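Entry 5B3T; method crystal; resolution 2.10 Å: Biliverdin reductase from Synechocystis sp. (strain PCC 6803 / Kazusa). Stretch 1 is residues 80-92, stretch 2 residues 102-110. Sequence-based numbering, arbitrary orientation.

Stretch 1 (80-92) IATINQLHGAIAE
Stretch 2 (102-110) VLEYPLALT

Two stretches of one chain of Synechocystis biliverdin reductase meet through a short parallel β bridge, a buried histidine and a loop packed against the first residues of a helical segment, burying 528 Å² in all. Stretch 2 enters as a strand, 102-104, then runs as loop to Thr 110. Stretch 1 leaves the sheet at Ile 80, turns through Ala 81 to Ile 83, takes helical backbone angles from Asn 84 and continues as helix through Glu 92, its Ala 91 N to His 87 O bond measuring 3.0 Å. Helix and strand run nearly antiparallel, at 174°, with axes 10.1 Å apart.

The register pairs Ile 80 with Leu 103, CA to CA 4.7 Å. Extended at phi/psi -114/117, Ile 80 bonds to both neighbours of Leu 103: its N donates to Val 102 O at 2.8 Å, and its O accepts from Glu 104 N at 3.0 Å. Leu 103 CA also approaches Ile 80 O at 3.3 Å in a CA-H...O contact. Ile 80 (chi1 m, chi2 t) and Leu 103 point to the same face of the sheet, so Ile 80 CB meets Leu 103 CD2 at 3.7 Å. Leu 103 has chi1 m but chi2 between wells at 116°, and its end packs among Ile 80, His 87 and Ala 91: Leu 103 CD1 lies 4.2 Å from Ala 91 CB, and Leu 103 CD2 3.8 Å from His 87 ND1. Val 102 (chi1 t) points away from stretch 1. Beyond the bridge, Ala 81 CB packs at 4.0 Å on Glu 104 CB; the Glu 104 side chain (t, p, chi3 12°) then leads away, and its OE2 is hydrogen-bonded elsewhere in the structure.

His 87 points toward stretch 2 with chi1 -85° (m) and chi2 -153°, a setting that presents its two nitrogens to different stretches. ND1 donates to Pro 106 O at 2.9 Å and 158°, and Glu 104 O also lies near the ring plane, 3.0 Å from His 87 CE1. NE2 accepts from Thr 82 N at 2.9 Å and a near-linear 172°, tying the ring to the turn before its own helix; with ND1 as donor, this suits a neutral ring.

A cis peptide precedes Pro 106, whose ring is C-gamma endo and whose phi/psi is -75/155. Pro 106 CD sits 3.6 Å from His 87 ND1 and 4.0 Å from Asn 84 OD1; Asn 84 (chi1 -75°, chi2 -14°) brings its end nearer to the loop than its CA-to-CB direction suggests. Tyr 105 (chi1 t, chi2 85°) and Leu 107 (t, p) both point away.

At Gly 88 the absence of a CB lets the backbones come close, Gly 88 CA lying 4.2 Å from Ala 108 CA and 3.7 Å from Leu 107 O; a CB there would fall a tight 3.4 Å from Ala 108 CB. Finally, Gln 85 (t, t, chi3 34°) starts away from the loop, yet Leu 109 (m, t), whose end comes nearer than its CA-to-CB bond, still brings its CD1 to 4.3 Å from Gln 85 CG.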

# COMPACT_ATOMS: atom_id res chain seq x y z
N ILE A 80 8.49 -5.99 4.93
CA ILE A 80 8.85 -5.54 3.59
C ILE A 80 8.07 -4.27 3.29
O ILE A 80 6.83 -4.28 3.22
CB ILE A 80 8.56 -6.62 2.54
CG1 ILE A 80 9.27 -7.92 2.90
CG2 ILE A 80 9.01 -6.14 1.16
CD1 ILE A 80 8.94 -9.07 1.97
N ALA A 81 8.80 -3.16 3.10
CA ALA A 81 8.20 -1.86 2.76
C ALA A 81 9.27 -1.06 2.02
O ALA A 81 9.89 -0.15 2.57
CB ALA A 81 7.68 -1.12 3.99
N THR A 82 9.46 -1.39 0.71
CA THR A 82 10.59 -0.83 -0.02
C THR A 82 10.18 -0.54 -1.46
O THR A 82 9.02 -0.19 -1.73
CB THR A 82 11.79 -1.81 0.06
OG1 THR A 82 12.93 -1.26 -0.62
CG2 THR A 82 11.45 -3.18 -0.53
N ILE A 83 11.14 -0.63 -2.39
CA ILE A 83 10.89 -0.38 -3.80
C ILE A 83 9.79 -1.30 -4.32
O ILE A 83 9.82 -2.52 -4.08
CB ILE A 83 12.20 -0.57 -4.58
CG1 ILE A 83 13.23 0.49 -4.17
CG2 ILE A 83 11.95 -0.56 -6.07
CD1 ILE A 83 14.65 0.22 -4.68
N ASN A 84 8.86 -0.75 -5.07
CA ASN A 84 7.66 -1.47 -5.51
C ASN A 84 8.00 -2.80 -6.17
O ASN A 84 7.43 -3.84 -5.82
CB ASN A 84 6.84 -0.60 -6.47
CG ASN A 84 6.08 0.51 -5.77
OD1 ASN A 84 5.95 0.50 -4.55
ND2 ASN A 84 5.57 1.46 -6.54
N GLN A 85 8.93 -2.78 -7.12
CA GLN A 85 9.21 -3.97 -7.92
C GLN A 85 9.72 -5.13 -7.08
O GLN A 85 9.52 -6.29 -7.44
CB GLN A 85 10.21 -3.62 -9.02
CG GLN A 85 10.47 -4.75 -10.02
CD GLN A 85 11.48 -4.36 -11.09
OE1 GLN A 85 12.42 -3.61 -10.83
NE2 GLN A 85 11.28 -4.88 -12.30
N LEU A 86 10.36 -4.83 -5.95
CA LEU A 86 11.06 -5.85 -5.17
C LEU A 86 10.14 -6.68 -4.27
O LEU A 86 10.58 -7.74 -3.81
CB LEU A 86 12.13 -5.20 -4.30
CG LEU A 86 13.32 -4.54 -5.00
CD1 LEU A 86 14.26 -3.93 -3.99
CD2 LEU A 86 14.04 -5.57 -5.86
N HIS A 87 8.91 -6.25 -4.03
CA HIS A 87 8.12 -6.82 -2.93
C HIS A 87 7.85 -8.30 -3.13
O HIS A 87 8.00 -9.10 -2.20
CB HIS A 87 6.82 -6.04 -2.77
CG HIS A 87 6.96 -4.81 -1.92
ND1 HIS A 87 5.92 -4.29 -1.19
CD2 HIS A 87 8.03 -4.02 -1.67
CE1 HIS A 87 6.34 -3.22 -0.53
NE2 HIS A 87 7.62 -3.04 -0.81
N GLY A 88 7.45 -8.69 -4.34
CA GLY A 88 7.15 -10.10 -4.59
C GLY A 88 8.37 -10.99 -4.47
O GLY A 88 8.31 -12.07 -3.89
N ALA A 89 9.50 -10.55 -5.03
CA ALA A 89 10.72 -11.36 -4.99
C ALA A 89 11.25 -11.49 -3.57
O ALA A 89 11.73 -12.56 -3.18
CB ALA A 89 11.78 -10.76 -5.92
N ILE A 90 11.20 -10.41 -2.79
CA ILE A 90 11.67 -10.47 -1.42
C ILE A 90 10.76 -11.35 -0.58
O ILE A 90 11.23 -12.12 0.27
CB ILE A 90 11.80 -9.05 -0.83
CG1 ILE A 90 12.81 -8.22 -1.62
CG2 ILE A 90 12.23 -9.11 0.63
CD1 ILE A 90 12.97 -6.81 -1.11
N ALA A 91 9.45 -11.26 -0.80
CA ALA A 91 8.51 -12.09 -0.04
C ALA A 91 8.74 -13.58 -0.32
O ALA A 91 8.72 -14.39 0.60
CB ALA A 91 7.08 -11.70 -0.38
N GLU A 92 8.93 -13.94 -1.59
CA GLU A 92 9.18 -15.35 -1.92
C GLU A 92 10.48 -15.83 -1.29
O GLU A 92 10.53 -16.94 -0.75
CB GLU A 92 9.21 -15.55 -3.43
CG GLU A 92 9.57 -16.98 -3.83
CD GLU A 92 9.42 -17.24 -5.31
OE1 GLU A 92 9.64 -16.31 -6.11
OE2 GLU A 92 9.07 -18.38 -5.68
N VAL A 102 5.49 -9.74 6.65
CA VAL A 102 4.48 -8.69 6.63
C VAL A 102 4.91 -7.68 5.58
O VAL A 102 6.07 -7.25 5.56
CB VAL A 102 4.31 -8.02 8.00
CG1 VAL A 102 3.40 -6.80 7.89
CG2 VAL A 102 3.76 -9.01 9.01
N LEU A 103 3.98 -7.30 4.71
CA LEU A 103 4.25 -6.35 3.65
C LEU A 103 3.33 -5.14 3.77
O LEU A 103 2.16 -5.27 4.15
CB LEU A 103 4.05 -6.97 2.26
CG LEU A 103 4.96 -8.10 1.77
CD1 LEU A 103 4.14 -9.36 1.56
CD2 LEU A 103 5.65 -7.68 0.48
N GLU A 104 3.88 -3.97 3.47
CA GLU A 104 3.06 -2.86 3.03
C GLU A 104 2.76 -3.08 1.55
O GLU A 104 3.68 -3.33 0.76
CB GLU A 104 3.78 -1.53 3.24
CG GLU A 104 2.94 -0.30 2.91
CD GLU A 104 1.84 -0.04 3.92
OE1 GLU A 104 1.86 -0.67 5.00
OE2 GLU A 104 0.95 0.79 3.65
N TYR A 105 1.48 -3.04 1.18
CA TYR A 105 1.07 -3.25 -0.20
C TYR A 105 1.93 -2.38 -1.13
O TYR A 105 2.20 -1.23 -0.80
CB TYR A 105 -0.42 -2.92 -0.36
CG TYR A 105 -1.00 -3.36 -1.68
CD1 TYR A 105 -1.47 -4.66 -1.86
CD2 TYR A 105 -1.06 -2.49 -2.76
CE1 TYR A 105 -1.99 -5.07 -3.06
CE2 TYR A 105 -1.58 -2.90 -3.98
CZ TYR A 105 -2.05 -4.18 -4.12
OH TYR A 105 -2.57 -4.59 -5.33
N PRO A 106 2.36 -2.91 -2.28
CA PRO A 106 1.95 -4.11 -3.04
C PRO A 106 2.39 -5.46 -2.49
O PRO A 106 3.40 -5.58 -1.80
CB PRO A 106 2.60 -3.87 -4.40
CG PRO A 106 3.86 -3.16 -4.06
CD PRO A 106 3.51 -2.25 -2.91
N LEU A 107 1.62 -6.49 -2.85
CA LEU A 107 1.97 -7.86 -2.53
C LEU A 107 2.90 -8.47 -3.58
O LEU A 107 3.87 -9.15 -3.24
CB LEU A 107 0.70 -8.70 -2.39
CG LEU A 107 0.79 -10.23 -2.44
CD1 LEU A 107 1.64 -10.77 -1.31
CD2 LEU A 107 -0.61 -10.83 -2.39
N ALA A 108 2.62 -8.22 -4.86
CA ALA A 108 3.40 -8.79 -5.95
C ALA A 108 3.07 -8.03 -7.23
O ALA A 108 2.22 -7.14 -7.24
CB ALA A 108 3.13 -10.29 -6.11
N LEU A 109 3.76 -8.40 -8.31
CA LEU A 109 3.57 -7.73 -9.59
C LEU A 109 2.37 -8.27 -10.35
O LEU A 109 1.78 -7.55 -11.16
CB LEU A 109 4.83 -7.87 -10.45
CG LEU A 109 6.08 -7.12 -9.97
CD1 LEU A 109 7.32 -7.63 -10.70
CD2 LEU A 109 5.90 -5.63 -10.19
N THR A 110 2.00 -9.53 -10.13
CA THR A 110 0.87 -10.14 -10.83
C THR A 110 0.05 -10.96 -9.85
O THR A 110 0.56 -11.40 -8.81
CB THR A 110 1.33 -11.05 -11.99
OG1 THR A 110 1.96 -12.23 -11.46
CG2 THR A 110 2.30 -10.33 -12.91